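Local coordinates for tyrosinase (Burkholderia thailandensis, PDB 5ZRD), which catalyses the copper-dependent ortho-hydroxylation of monophenols to catechols, and, as is usual for tyrosinases, probably oxidises these further to ortho-quinones, at residues A[27-32]-A[136-141]; A[439-444]-A[464-469]. One frame throughout, in Å; residues are numbered along the deposited sequence.

Interaction 1 (A[27-32]-A[136-141]); sequences KPLEDL and EKFELD
The first turn of helix 27-41 packs across strand 137-140, the first strand of a two-stranded antiparallel hairpin with strand 143-146. The axes cross at 109° and lie 9.4 Å apart, a spacing that side chains fill. No hydrogen bond joins the two segments. Glu30 carries much of the contact with its aliphatic part. Its CB lies 4.0 Å from Leu140 CD1. CG, set anti to the carbonyl carbon, meets the same methyl and also comes to the edge of the Phe138 ring, near the ring plane, with CE2 4.1 Å away. Beyond CG the chain runs extended and carries the carboxylate away from the ring; the two planes stand 86° apart. At the tip, OE1 lies 4.1 Å from Glu139 O; both are acceptor oxygens, and no bond joins them. Phe138 points toward the helix, with CG anti to its backbone N. Ile132 and Val33 also touch its side chain, so the ring is buried between hairpin and helix. A salt bridge from Asp141 to Arg34 ties the strand end to the next helix turn. Leu29 meets the ring obliquely at its far end, where its CD2 rests 4.2 Å from Phe138 CE1.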
ATOM      1  N   LYS A  27      47.089 -23.091 -26.123  1.00 47.55           N
ATOM      2  CA  LYS A  27      46.549 -21.722 -26.406  1.00 55.05           C
ATOM      3  C   LYS A  27      45.037 -21.628 -26.070  1.00 57.52           C
ATOM      4  O   LYS A  27      44.615 -20.667 -25.373  1.00 54.68           O
ATOM      5  CB  LYS A  27      46.846 -21.295 -27.852  1.00 59.90           C
ATOM      6  CG  LYS A  27      46.567 -19.827 -28.163  1.00 63.82           C
ATOM      7  CD  LYS A  27      46.458 -19.499 -29.653  1.00 71.29           C
ATOM      8  CE  LYS A  27      45.753 -18.178 -29.934  1.00 74.59           C
ATOM      9  NZ  LYS A  27      46.096 -17.116 -28.951  1.00 70.39           N
ATOM     10  N   PRO A  28      44.196 -22.588 -26.556  1.00 51.12           N
ATOM     11  CA  PRO A  28      42.730 -22.549 -26.333  1.00 51.52           C
ATOM     12  C   PRO A  28      42.325 -22.422 -24.847  1.00 51.65           C
ATOM     13  O   PRO A  28      41.577 -21.488 -24.494  1.00 48.43           O
ATOM     14  CB  PRO A  28      42.208 -23.882 -26.897  1.00 52.85           C
ATOM     15  CG  PRO A  28      43.217 -24.251 -27.948  1.00 53.03           C
ATOM     16  CD  PRO A  28      44.529 -23.778 -27.362  1.00 53.07           C
ATOM     17  N   LEU A  29      42.815 -23.315 -23.981  1.00 43.40           N
ATOM     18  CA  LEU A  29      42.494 -23.208 -22.563  1.00 45.33           C
ATOM     19  C   LEU A  29      43.041 -21.898 -21.987  1.00 47.15           C
ATOM     20  O   LEU A  29      42.344 -21.239 -21.212  1.00 42.95           O
ATOM     21  CB  LEU A  29      43.029 -24.410 -21.788  1.00 46.31           C
ATOM     22  CG  LEU A  29      42.312 -24.688 -20.473  1.00 48.61           C
ATOM     23  CD1 LEU A  29      40.803 -24.590 -20.628  1.00 54.66           C
ATOM     24  CD2 LEU A  29      42.678 -26.049 -19.938  1.00 46.36           C
ATOM     25  N   GLU A  30      44.240 -21.496 -22.389  1.00 42.81           N
ATOM     26  CA  GLU A  30      44.828 -20.270 -21.852  1.00 42.71           C
ATOM     27  C   GLU A  30      43.977 -19.051 -22.258  1.00 46.20           C
ATOM     28  O   GLU A  30      43.731 -18.111 -21.441  1.00 41.49           O
ATOM     29  CB  GLU A  30      46.275 -20.135 -22.323  1.00 44.92           C
ATOM     30  CG  GLU A  30      47.260 -20.997 -21.536  1.00 54.46           C
ATOM     31  CD  GLU A  30      48.659 -21.081 -22.133  1.00 54.35           C
ATOM     32  OE1 GLU A  30      49.551 -21.681 -21.499  1.00 46.31           O
ATOM     33  OE2 GLU A  30      48.843 -20.544 -23.237  1.00 57.18           O
ATOM     34  N   ASP A  31      43.500 -19.028 -23.496  1.00 44.86           N
ATOM     35  CA  ASP A  31      42.675 -17.871 -23.913  1.00 50.03           C
ATOM     36  C   ASP A  31      41.398 -17.761 -23.065  1.00 47.98           C
ATOM     37  O   ASP A  31      40.995 -16.668 -22.623  1.00 47.49           O
ATOM     38  CB  ASP A  31      42.286 -17.970 -25.389  1.00 55.57           C
ATOM     39  CG  ASP A  31      43.467 -17.753 -26.339  1.00 60.87           C
ATOM     40  OD1 ASP A  31      44.468 -17.084 -25.970  1.00 67.03           O
ATOM     41  OD2 ASP A  31      43.366 -18.250 -27.479  1.00 61.02           O
ATOM     42  N   LEU A  32      40.753 -18.905 -22.867  1.00 46.96           N
ATOM     43  CA  LEU A  32      39.541 -18.958 -22.069  1.00 45.93           C
ATOM     44  C   LEU A  32      39.844 -18.457 -20.649  1.00 39.11           C
ATOM     45  O   LEU A  32      39.165 -17.550 -20.173  1.00 32.70           O
ATOM     46  CB  LEU A  32      38.991 -20.390 -22.044  1.00 48.64           C
ATOM     47  CG  LEU A  32      37.700 -20.535 -21.237  1.00 48.26           C
ATOM     48  CD1 LEU A  32      36.533 -19.910 -21.983  1.00 44.04           C
ATOM     49  CD2 LEU A  32      37.436 -21.984 -20.880  1.00 45.06           C
ATOM     50  N   GLU A 136      42.459 -25.601  -8.120  1.00 43.70           N
ATOM     51  CA  GLU A 136      42.812 -24.403  -7.323  1.00 44.74           C
ATOM     52  C   GLU A 136      43.571 -23.387  -8.163  1.00 40.37           C
ATOM     53  O   GLU A 136      43.393 -22.181  -7.972  1.00 38.42           O
ATOM     54  CB  GLU A 136      43.679 -24.751  -6.111  1.00 52.73           C
ATOM     55  CG  GLU A 136      42.883 -25.368  -4.966  1.00 64.53           C
ATOM     56  CD  GLU A 136      43.551 -25.360  -3.598  1.00 78.22           C
ATOM     57  OE1 GLU A 136      44.779 -25.027  -3.506  1.00 76.37           O
ATOM     58  OE2 GLU A 136      42.836 -25.681  -2.620  1.00 80.35           O
ATOM     59  N   LYS A 137      44.386 -23.891  -9.079  1.00 41.84           N
ATOM     60  CA  LYS A 137      45.422 -23.089  -9.722  1.00 48.63           C
ATOM     61  C   LYS A 137      45.391 -23.242 -11.238  1.00 46.09           C
ATOM     62  O   LYS A 137      44.811 -24.184 -11.784  1.00 42.75           O
ATOM     63  CB  LYS A 137      46.804 -23.539  -9.242  1.00 53.54           C
ATOM     64  CG  LYS A 137      47.047 -23.344  -7.754  1.00 54.26           C
ATOM     65  CD  LYS A 137      46.859 -21.917  -7.303  1.00 54.30           C
ATOM     66  CE  LYS A 137      47.170 -21.739  -5.835  1.00 61.14           C
ATOM     67  NZ  LYS A 137      46.969 -20.331  -5.416  1.00 63.44           N
ATOM     68  N   PHE A 138      46.060 -22.302 -11.887  1.00 45.05           N
ATOM     69  CA  PHE A 138      46.336 -22.420 -13.308  1.00 45.50           C
ATOM     70  C   PHE A 138      47.660 -21.707 -13.631  1.00 49.65           C
ATOM     71  O   PHE A 138      47.969 -20.668 -13.039  1.00 46.06           O
ATOM     72  CB  PHE A 138      45.170 -21.814 -14.095  1.00 44.04           C
ATOM     73  CG  PHE A 138      45.198 -22.137 -15.564  1.00 40.75           C
ATOM     74  CD1 PHE A 138      44.899 -23.418 -16.004  1.00 39.29           C
ATOM     75  CD2 PHE A 138      45.527 -21.159 -16.501  1.00 44.69           C
ATOM     76  CE1 PHE A 138      44.985 -23.729 -17.353  1.00 41.07           C
ATOM     77  CE2 PHE A 138      45.576 -21.461 -17.856  1.00 39.46           C
ATOM     78  CZ  PHE A 138      45.299 -22.745 -18.274  1.00 40.50           C
ATOM     79  N   GLU A 139      48.398 -22.221 -14.612  1.00 54.44           N
ATOM     80  CA  GLU A 139      49.606 -21.546 -15.128  1.00 53.51           C
ATOM     81  C   GLU A 139      49.241 -20.675 -16.345  1.00 57.10           C
ATOM     82  O   GLU A 139      48.949 -21.172 -17.446  1.00 54.91           O
ATOM     83  CB  GLU A 139      50.669 -22.596 -15.461  1.00 57.39           C
ATOM     84  CG  GLU A 139      52.091 -22.050 -15.533  1.00 68.30           C
ATOM     85  CD  GLU A 139      52.706 -21.472 -14.259  1.00 75.09           C
ATOM     86  OE1 GLU A 139      52.050 -21.478 -13.186  1.00 70.74           O
ATOM     87  OE2 GLU A 139      53.853 -20.988 -14.350  1.00 85.34           O
ATOM     88  N   LEU A 140      49.281 -19.363 -16.146  1.00 59.48           N
ATOM     89  CA  LEU A 140      49.129 -18.410 -17.233  1.00 60.57           C
ATOM     90  C   LEU A 140      50.310 -17.418 -17.262  1.00 68.14           C
ATOM     91  O   LEU A 140      50.625 -16.799 -16.236  1.00 58.12           O
ATOM     92  CB  LEU A 140      47.812 -17.662 -17.036  1.00 53.91           C
ATOM     93  CG  LEU A 140      47.459 -16.751 -18.203  1.00 56.35           C
ATOM     94  CD1 LEU A 140      46.976 -17.576 -19.390  1.00 56.22           C
ATOM     95  CD2 LEU A 140      46.430 -15.705 -17.798  1.00 61.49           C
ATOM     96  N   ASP A 141      50.927 -17.215 -18.441  1.00 75.88           N
ATOM     97  CA  ASP A 141      52.069 -16.276 -18.588  1.00 76.70           C
ATOM     98  C   ASP A 141      53.207 -16.689 -17.631  1.00 84.98           C
ATOM     99  O   ASP A 141      53.721 -15.850 -16.872  1.00 84.70           O
ATOM    100  CB  ASP A 141      51.675 -14.813 -18.251  1.00 76.92           C
ATOM    101  CG  ASP A 141      50.638 -14.198 -19.212  1.00 80.64           C
ATOM    102  OD1 ASP A 141      50.634 -14.531 -20.413  1.00 77.30           O
ATOM    103  OD2 ASP A 141      49.851 -13.326 -18.757  1.00 73.27           O
TER

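Interaction 2 (A[439-444]-A[464-469]); sequences GSFIMK and KSILSR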
ATOM      1  N   GLY A 439      13.421 -22.154  -0.698  1.00 30.94           N
ATOM      2  CA  GLY A 439      14.514 -22.773  -1.442  1.00 29.50           C
ATOM      3  C   GLY A 439      14.102 -23.964  -2.313  1.00 30.15           C
ATOM      4  O   GLY A 439      12.955 -24.388  -2.331  1.00 27.55           O
ATOM      5  N   SER A 440      15.086 -24.542  -2.992  1.00 28.74           N
ATOM      6  CA  SER A 440      14.883 -25.640  -3.946  1.00 30.88           C
ATOM      7  C   SER A 440      14.542 -26.930  -3.198  1.00 31.08           C
ATOM      8  O   SER A 440      14.783 -27.006  -1.982  1.00 33.56           O
ATOM      9  CB  SER A 440      16.114 -25.830  -4.808  1.00 30.94           C
ATOM     10  OG  SER A 440      16.432 -24.638  -5.528  1.00 30.20           O
ATOM     11  N   PHE A 441      13.965 -27.912  -3.908  1.00 30.03           N
ATOM     12  CA  PHE A 441      13.600 -29.203  -3.297  1.00 29.30           C
ATOM     13  C   PHE A 441      13.441 -30.293  -4.360  1.00 28.91           C
ATOM     14  O   PHE A 441      13.276 -30.032  -5.541  1.00 26.54           O
ATOM     15  CB  PHE A 441      12.372 -29.095  -2.386  1.00 29.60           C
ATOM     16  CG  PHE A 441      11.054 -28.771  -3.023  1.00 28.56           C
ATOM     17  CD1 PHE A 441      10.686 -27.464  -3.265  1.00 31.65           C
ATOM     18  CD2 PHE A 441      10.146 -29.764  -3.323  1.00 33.90           C
ATOM     19  CE1 PHE A 441       9.464 -27.159  -3.859  1.00 33.11           C
ATOM     20  CE2 PHE A 441       8.923 -29.465  -3.914  1.00 32.68           C
ATOM     21  CZ  PHE A 441       8.575 -28.162  -4.167  1.00 33.27           C
ATOM     22  N   ILE A 442      13.575 -31.538  -3.897  1.00 31.64           N
ATOM     23  CA  ILE A 442      13.485 -32.703  -4.738  1.00 31.77           C
ATOM     24  C   ILE A 442      12.351 -33.584  -4.220  1.00 34.75           C
ATOM     25  O   ILE A 442      12.174 -33.701  -3.018  1.00 30.00           O
ATOM     26  CB  ILE A 442      14.797 -33.491  -4.770  1.00 36.29           C
ATOM     27  CG1 ILE A 442      16.000 -32.600  -5.101  1.00 37.17           C
ATOM     28  CG2 ILE A 442      14.653 -34.662  -5.733  1.00 35.25           C
ATOM     29  CD1 ILE A 442      17.336 -33.252  -4.823  1.00 38.45           C
ATOM     30  N   MET A 443      11.566 -34.128  -5.162  1.00 37.28           N
ATOM     31  CA  MET A 443      10.570 -35.149  -4.898  1.00 37.13           C
ATOM     32  C   MET A 443      11.110 -36.456  -5.486  1.00 39.08           C
ATOM     33  O   MET A 443      11.539 -36.457  -6.632  1.00 40.73           O
ATOM     34  CB  MET A 443       9.226 -34.808  -5.545  1.00 34.21           C
ATOM     35  CG  MET A 443       8.616 -33.573  -5.001  1.00 35.95           C
ATOM     36  SD  MET A 443       7.088 -33.077  -5.842  1.00 42.08           S
ATOM     37  CE  MET A 443       6.118 -34.567  -5.619  1.00 46.01           C
ATOM     38  N   LYS A 444      11.151 -37.515  -4.675  1.00 36.05           N
ATOM     39  CA  LYS A 444      11.593 -38.849  -5.091  1.00 36.25           C
ATOM     40  C   LYS A 444      10.418 -39.800  -4.865  1.00 37.64           C
ATOM     41  O   LYS A 444       9.818 -39.767  -3.801  1.00 40.89           O
ATOM     42  CB  LYS A 444      12.819 -39.279  -4.285  1.00 39.04           C
ATOM     43  CG  LYS A 444      14.138 -38.683  -4.749  1.00 41.27           C
ATOM     44  CD  LYS A 444      15.314 -39.235  -4.005  1.00 43.14           C
ATOM     45  CE  LYS A 444      16.081 -40.262  -4.807  1.00 49.51           C
ATOM     46  NZ  LYS A 444      17.270 -40.752  -4.071  1.00 52.34           N
ATOM     47  N   LYS A 464      12.161 -35.594  -9.232  1.00 30.24           N
ATOM     48  CA  LYS A 464      11.798 -34.333  -9.816  1.00 32.44           C
ATOM     49  C   LYS A 464      12.462 -33.240  -8.979  1.00 31.08           C
ATOM     50  O   LYS A 464      12.246 -33.164  -7.784  1.00 29.66           O
ATOM     51  CB  LYS A 464      10.285 -34.131  -9.824  1.00 33.79           C
ATOM     52  CG  LYS A 464       9.773 -32.808 -10.405  1.00 33.46           C
ATOM     53  CD  LYS A 464       8.269 -32.706 -10.210  1.00 38.29           C
ATOM     54  CE  LYS A 464       7.649 -31.394 -10.645  1.00 41.01           C
ATOM     55  NZ  LYS A 464       7.390 -31.417 -12.098  1.00 39.13           N
ATOM     56  N   SER A 465      13.226 -32.401  -9.669  1.00 29.68           N
ATOM     57  CA  SER A 465      13.958 -31.306  -9.105  1.00 28.86           C
ATOM     58  C   SER A 465      13.187 -29.999  -9.322  1.00 28.70           C
ATOM     59  O   SER A 465      12.969 -29.588 -10.446  1.00 31.99           O
ATOM     60  CB  SER A 465      15.329 -31.235  -9.732  1.00 30.56           C
ATOM     61  OG  SER A 465      16.189 -32.288  -9.278  1.00 27.04           O
ATOM     62  N   ILE A 466      12.813 -29.338  -8.246  1.00 28.65           N
ATOM     63  CA  ILE A 466      12.234 -27.991  -8.313  1.00 29.47           C
ATOM     64  C   ILE A 466      13.329 -26.982  -7.924  1.00 31.61           C
ATOM     65  O   ILE A 466      13.660 -26.760  -6.729  1.00 29.94           O
ATOM     66  CB  ILE A 466      10.986 -27.864  -7.420  1.00 30.11           C
ATOM     67  CG1 ILE A 466       9.881 -28.871  -7.763  1.00 31.51           C
ATOM     68  CG2 ILE A 466      10.419 -26.454  -7.516  1.00 34.20           C
ATOM     69  CD1 ILE A 466      10.135 -30.270  -7.280  1.00 33.41           C
ATOM     70  N   LEU A 467      13.940 -26.415  -8.941  1.00 28.62           N
ATOM     71  CA  LEU A 467      14.891 -25.329  -8.745  1.00 29.91           C
ATOM     72  C   LEU A 467      14.095 -24.091  -8.413  1.00 30.59           C
ATOM     73  O   LEU A 467      13.276 -23.672  -9.222  1.00 28.03           O
ATOM     74  CB  LEU A 467      15.665 -25.085 -10.034  1.00 28.57           C
ATOM     75  CG  LEU A 467      16.672 -23.949 -10.025  1.00 29.58           C
ATOM     76  CD1 LEU A 467      17.760 -24.197  -8.993  1.00 30.14           C
ATOM     77  CD2 LEU A 467      17.285 -23.790 -11.408  1.00 27.60           C
ATOM     78  N   SER A 468      14.292 -23.580  -7.218  1.00 31.69           N
ATOM     79  CA  SER A 468      13.498 -22.455  -6.806  1.00 31.12           C
ATOM     80  C   SER A 468      14.436 -21.355  -6.290  1.00 32.42           C
ATOM     81  O   SER A 468      15.533 -21.170  -6.824  1.00 30.22           O
ATOM     82  CB  SER A 468      12.458 -22.889  -5.818  1.00 30.03           C
ATOM     83  OG  SER A 468      11.605 -21.798  -5.481  1.00 28.79           O
ATOM     84  N   ARG A 469      14.046 -20.675  -5.231  1.00 35.39           N
ATOM     85  CA  ARG A 469      14.676 -19.423  -4.842  1.00 34.72           C
ATOM     86  C   ARG A 469      14.611 -19.300  -3.315  1.00 31.94           C
ATOM     87  O   ARG A 469      13.686 -19.866  -2.696  1.00 26.96           O
ATOM     88  CB  ARG A 469      13.885 -18.292  -5.502  1.00 36.70           C
ATOM     89  CG  ARG A 469      12.412 -18.342  -5.118  1.00 42.12           C
ATOM     90  CD  ARG A 469      11.614 -17.118  -5.498  1.00 47.30           C
ATOM     91  NE  ARG A 469      12.120 -16.033  -4.689  1.00 56.89           N
ATOM     92  CZ  ARG A 469      11.751 -14.769  -4.807  1.00 55.78           C
ATOM     93  NH1 ARG A 469      12.281 -13.862  -3.999  1.00 46.89           N
ATOM     94  NH2 ARG A 469      10.851 -14.437  -5.719  1.00 44.27           N
TER
HETATM   95  O   HOH W   1      10.931 -22.662  -2.915  1.00 47.10           O
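Strands 441-450 and 456-466 form an antiparallel hairpin, and this contact lies at its open end. Phe441 pairs with Ile466 and Met443 with Lys464, both as hydrogen-bonded pairs. Ile442 and Ser465 form the non-hydrogen-bonded pair between them. In the first pair, Ile466 N points nearly along the C=O axis of Phe441 O, at 2.8 Å.

The tight part is the side of Phe441 and Ile466. Phe441 CG sits between its backbone N and carbonyl carbon (chi1 66°), which turns the ring over its partner. Ile466 CB makes a CH-pi contact with one ring face, 4.0 Å from the centroid. The whole Ile466 side chain spreads beneath that face: CG2 lies near CE1, and CD1 reaches Phe441 CE2 at 3.7 Å. Met443 CG touches the same CD1 more loosely, at 4.3 Å.

The Lys464 side chain is looser, although its backbone is bonded to Met443 in both directions. The chain runs extended to CE, then bends at the last torsion (chi4 83°), and leads away from the strand pair. NZ bonds a citrate probably taken from the crystallisation liquor.

Past Ile466 the regular pairing gives way. Ser468 N donates an almost straight bond (175°) to Ser440 OG, 2.9 Å long. That oxygen also bonds Gly305 O, so it is held from two sides. One water donates to Gly439 O and also hydrogen-bonds Ser468 OG. The last link, Gly439 N to Arg469 O, is weak and bent.

On the other side of the strands, Ser465 OG bonds Asp279 of helix 274-285. Leu467 CD1 approaches Ser440 OG, and the leucine touches His277 of the same helix. The hairpin end thus brings Leu467 to the oxygen-atom pocket of the type-3 dicopper site characteristic of tyrosinases.

Overall arrangement
The two contacts are separate and do not touch. Their centres are 35 Å apart, their nearest atoms about 22 Å, and interaction 1 closes along the chain before interaction 2 opens. Interaction 1 is peripheral: its centre lies about 27 Å from the centre of the chain, away from the copper ligands. Interaction 2 is more central, its centre about 10 Å from the same point, and borders the active site. The side chain of Leu467 is about 4 Å from those of His277 and His281, which bind one copper with His320. Between its two segments interaction 1 has packing contacts and no hydrogen bonds, whereas interaction 2 pairs backbones within a larger mixed sheet.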